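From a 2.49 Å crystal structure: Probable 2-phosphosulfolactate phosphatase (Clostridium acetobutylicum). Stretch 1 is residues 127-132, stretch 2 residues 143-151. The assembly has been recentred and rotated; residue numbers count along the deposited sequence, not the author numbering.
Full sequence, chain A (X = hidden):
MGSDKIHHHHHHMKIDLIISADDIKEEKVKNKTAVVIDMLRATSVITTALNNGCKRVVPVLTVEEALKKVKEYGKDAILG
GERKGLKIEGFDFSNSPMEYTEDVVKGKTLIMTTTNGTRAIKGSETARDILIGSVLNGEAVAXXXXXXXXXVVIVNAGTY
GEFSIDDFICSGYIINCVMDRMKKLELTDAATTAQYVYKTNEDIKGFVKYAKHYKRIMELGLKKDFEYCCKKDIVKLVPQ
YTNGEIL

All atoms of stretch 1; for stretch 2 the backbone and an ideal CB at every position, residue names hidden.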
# COMPACT_ATOMS: atom_id res chain seq x y z
N ALA A 127 -3.59 17.04 10.14
CA ALA A 127 -2.32 16.74 10.79
C ALA A 127 -1.90 17.92 11.63
O ALA A 127 -2.31 19.04 11.36
CB ALA A 127 -1.26 16.45 9.74
N ARG A 128 -1.07 17.68 12.65
CA ARG A 128 -0.51 18.78 13.42
C ARG A 128 0.42 19.66 12.56
O ARG A 128 0.38 20.89 12.65
CB ARG A 128 0.24 18.28 14.64
CG ARG A 128 0.72 19.42 15.56
CD ARG A 128 1.61 18.90 16.64
NE ARG A 128 0.87 18.12 17.61
CZ ARG A 128 1.43 17.37 18.56
NH1 ARG A 128 2.76 17.27 18.65
NH2 ARG A 128 0.66 16.70 19.39
N ASP A 129 1.28 19.01 11.77
CA ASP A 129 2.18 19.72 10.86
C ASP A 129 2.15 19.02 9.55
O ASP A 129 2.35 17.81 9.53
CB ASP A 129 3.61 19.67 11.39
CG ASP A 129 3.80 20.49 12.65
OD1 ASP A 129 3.76 21.72 12.54
OD2 ASP A 129 3.97 19.90 13.75
N ILE A 130 1.90 19.75 8.46
CA ILE A 130 2.04 19.21 7.11
C ILE A 130 3.35 19.69 6.46
O ILE A 130 3.49 20.86 6.13
CB ILE A 130 0.89 19.60 6.17
CG1 ILE A 130 -0.46 19.10 6.69
CG2 ILE A 130 1.18 19.04 4.75
CD1 ILE A 130 -1.18 20.08 7.51
N LEU A 131 4.27 18.78 6.24
CA LEU A 131 5.54 19.07 5.58
C LEU A 131 5.52 18.69 4.13
O LEU A 131 4.85 17.76 3.73
CB LEU A 131 6.68 18.30 6.25
CG LEU A 131 6.83 18.49 7.76
CD1 LEU A 131 8.01 17.67 8.27
CD2 LEU A 131 7.01 19.98 8.13
N ILE A 132 6.29 19.39 3.32
CA ILE A 132 6.36 19.07 1.91
C ILE A 132 7.70 18.44 1.65
O ILE A 132 8.72 19.05 1.92
CB ILE A 132 6.22 20.31 1.02
CG1 ILE A 132 4.89 21.03 1.30
CG2 ILE A 132 6.34 19.90 -0.42
CD1 ILE A 132 3.64 20.14 1.22
N UNK A 143 15.40 15.99 9.23
CA UNK A 143 15.82 16.82 10.34
C UNK A 143 14.64 17.52 11.00
O UNK A 143 14.57 17.57 12.21
CB UNK A 143 16.84 17.85 9.86
N UNK A 144 13.69 18.02 10.20
CA UNK A 144 12.49 18.66 10.73
C UNK A 144 11.56 17.68 11.47
O UNK A 144 10.99 17.99 12.52
CB UNK A 144 11.72 19.33 9.59
N UNK A 145 11.45 16.49 10.93
CA UNK A 145 10.72 15.40 11.57
C UNK A 145 11.19 15.13 12.98
O UNK A 145 10.40 15.01 13.90
CB UNK A 145 10.85 14.12 10.74
N UNK A 146 12.50 15.04 13.15
CA UNK A 146 13.09 14.78 14.46
C UNK A 146 12.83 15.94 15.41
O UNK A 146 12.43 15.73 16.54
CB UNK A 146 14.59 14.53 14.33
N UNK A 147 13.02 17.17 14.94
CA UNK A 147 12.77 18.37 15.75
C UNK A 147 11.33 18.41 16.22
O UNK A 147 11.07 18.72 17.36
CB UNK A 147 13.10 19.64 14.96
N UNK A 148 10.39 18.08 15.32
CA UNK A 148 8.96 18.14 15.63
C UNK A 148 8.56 17.11 16.67
O UNK A 148 7.55 17.28 17.37
CB UNK A 148 8.13 17.93 14.36
N UNK A 149 9.34 16.04 16.75
CA UNK A 149 9.25 15.05 17.84
C UNK A 149 7.85 14.45 18.06
O UNK A 149 7.44 14.25 19.22
CB UNK A 149 9.71 15.70 19.14
N UNK A 150 7.16 14.17 16.96
CA UNK A 150 5.80 13.69 16.97
C UNK A 150 5.78 12.47 16.04
O UNK A 150 6.66 12.32 15.19
CB UNK A 150 4.81 14.77 16.53
N UNK A 151 4.76 11.62 16.18
CA UNK A 151 4.61 10.51 15.27
C UNK A 151 4.38 11.02 13.83
O UNK A 151 3.88 12.11 13.61
CB UNK A 151 3.46 9.61 15.72

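The helix at 143-148 runs against strand 129-132 with an angle of 167° between their N-to-C directions and a closest axial approach of 10.7 Å, so early helix positions meet the later strand residues and the tail of the stretch meets Arg-128.

Position 143 has helical angles (-63/-41), and its ideal CB finds nothing of stretch 1 within 5.5 Å. Any helix-tolerant residue would do, and a polar one is reasonable; it is Glu-143, whose side chain makes no contact with stretch 1.

At 144 CA-to-CB points toward stretch 1, and the ideal CB lies 4.3 Å from Leu-131 CD1. This favours aliphatic carbon near the backbone, as in Leu, Met or the stem of a long polar chain. The residue is Lys-144: its CG packs 4.0 Å from Leu-131 CD1, while NZ extends to the helix residue three positions on, 147.

Position 145 points sideways, its ideal CB 5.2 Å from Leu-131 CD1. An apolar chain of moderate length could reach that methyl; Val, Ile, Leu or Met are all plausible. It is Ile-145, with chi1 in m and chi2 in t, and its CG1 comes to 4.1 Å from Leu-131 CD1.

Positions 146 and 147 are helical, and neither ideal CB has a stretch 1 atom within 5.5 Å, so any helix-tolerant residue would do; at 147 an acidic one could also pair with Lys-144 one turn back. They are Val-146, which makes no contact with stretch 1, and Glu-147, whose OE1 accepts a hydrogen bond from Lys-144 NZ at 2.7 Å, within a salt bridge along the helix.

Position 148 points toward the strand, and its ideal CB is 4.6 Å from Asp-129 OD2. The carboxylate would suit a donor such as Lys or Asn, but Leu-131 also offers methyl surface nearby, so Leu or Met fits as well. The residue is Leu-148 (m, t). Leu-148 CD1 packs 4.3 Å from Leu-131 CD1, and both methyls lie near the carboxylate, Leu-148 CD2 3.5 Å and Leu-148 CD1 3.7 Å from Asp-129 OD2.

At 149 the backbone leaves the helix with positive phi (54/40). Gly is the obvious candidate, with Asn or Asp next, and the ideal CB meets nothing of stretch 1. Asn-149 occupies it, and its N still bonds back to Ile-145 O at 3.2 Å.

Position 150 is extended (-131/161) and points toward stretch 1, its ideal CB 3.9 Å from Arg-128 NH1. Asp or Glu could answer that charge; Asn, Gln, Ser or Thr could use the polar surroundings. It is Asn-150, whose ND2 lies over one face of the guanidinium, 3.5 Å from Arg-128 NH1. Both atoms are donors, so this is packing without a hydrogen bond. A water provides the polar link instead, accepting from Asn-150 ND2 (2.8 Å from its O) and donating to Asp-129 OD2 (2.6 Å).

Position 151 is beyond reach of stretch 1, and many residues would serve. Asp-151 is found there; its N makes a weak hydrogen bond to Asn-150 OD1 at 2.9 Å.

Stretch 2 (143-151) EKIVELNND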
# COMPACT_ATOMS: atom_id res chain seq x y z
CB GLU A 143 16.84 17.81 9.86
CG GLU A 143 17.26 18.73 10.97
CD GLU A 143 18.57 19.37 10.71
OE1 GLU A 143 19.51 18.63 10.31
OE2 GLU A 143 18.67 20.60 10.90
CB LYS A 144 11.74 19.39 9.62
CG LYS A 144 10.53 20.20 10.06
CD LYS A 144 10.87 21.36 10.92
CE LYS A 144 9.59 22.05 11.39
NZ LYS A 144 9.88 23.16 12.39
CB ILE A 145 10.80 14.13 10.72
CG1 ILE A 145 9.88 14.27 9.53
CG2 ILE A 145 10.42 12.91 11.52
CD1 ILE A 145 10.12 13.19 8.42
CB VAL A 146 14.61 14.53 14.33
CG1 VAL A 146 15.30 14.44 15.68
CG2 VAL A 146 14.84 13.26 13.52
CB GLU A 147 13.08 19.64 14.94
CG GLU A 147 13.11 20.94 15.76
CD GLU A 147 12.10 22.03 15.27
OE1 GLU A 147 11.64 22.00 14.10
OE2 GLU A 147 11.74 22.93 16.06
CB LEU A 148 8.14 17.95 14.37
CG LEU A 148 7.99 19.16 13.48
CD1 LEU A 148 7.16 18.77 12.34
CD2 LEU A 148 7.38 20.35 14.24
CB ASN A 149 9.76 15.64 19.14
CG ASN A 149 10.07 14.55 20.17
OD1 ASN A 149 10.50 13.45 19.81
ND2 ASN A 149 9.84 14.85 21.42
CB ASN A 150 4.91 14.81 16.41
CG ASN A 150 3.42 14.53 16.52
OD1 ASN A 150 2.98 13.68 17.28
ND2 ASN A 150 2.63 15.31 15.79
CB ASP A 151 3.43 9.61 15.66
CG ASP A 151 3.59 8.95 17.03
OD1 ASP A 151 4.71 8.62 17.51
OD2 ASP A 151 2.51 8.75 17.63
O HOH W 1 3.93 17.39 14.45
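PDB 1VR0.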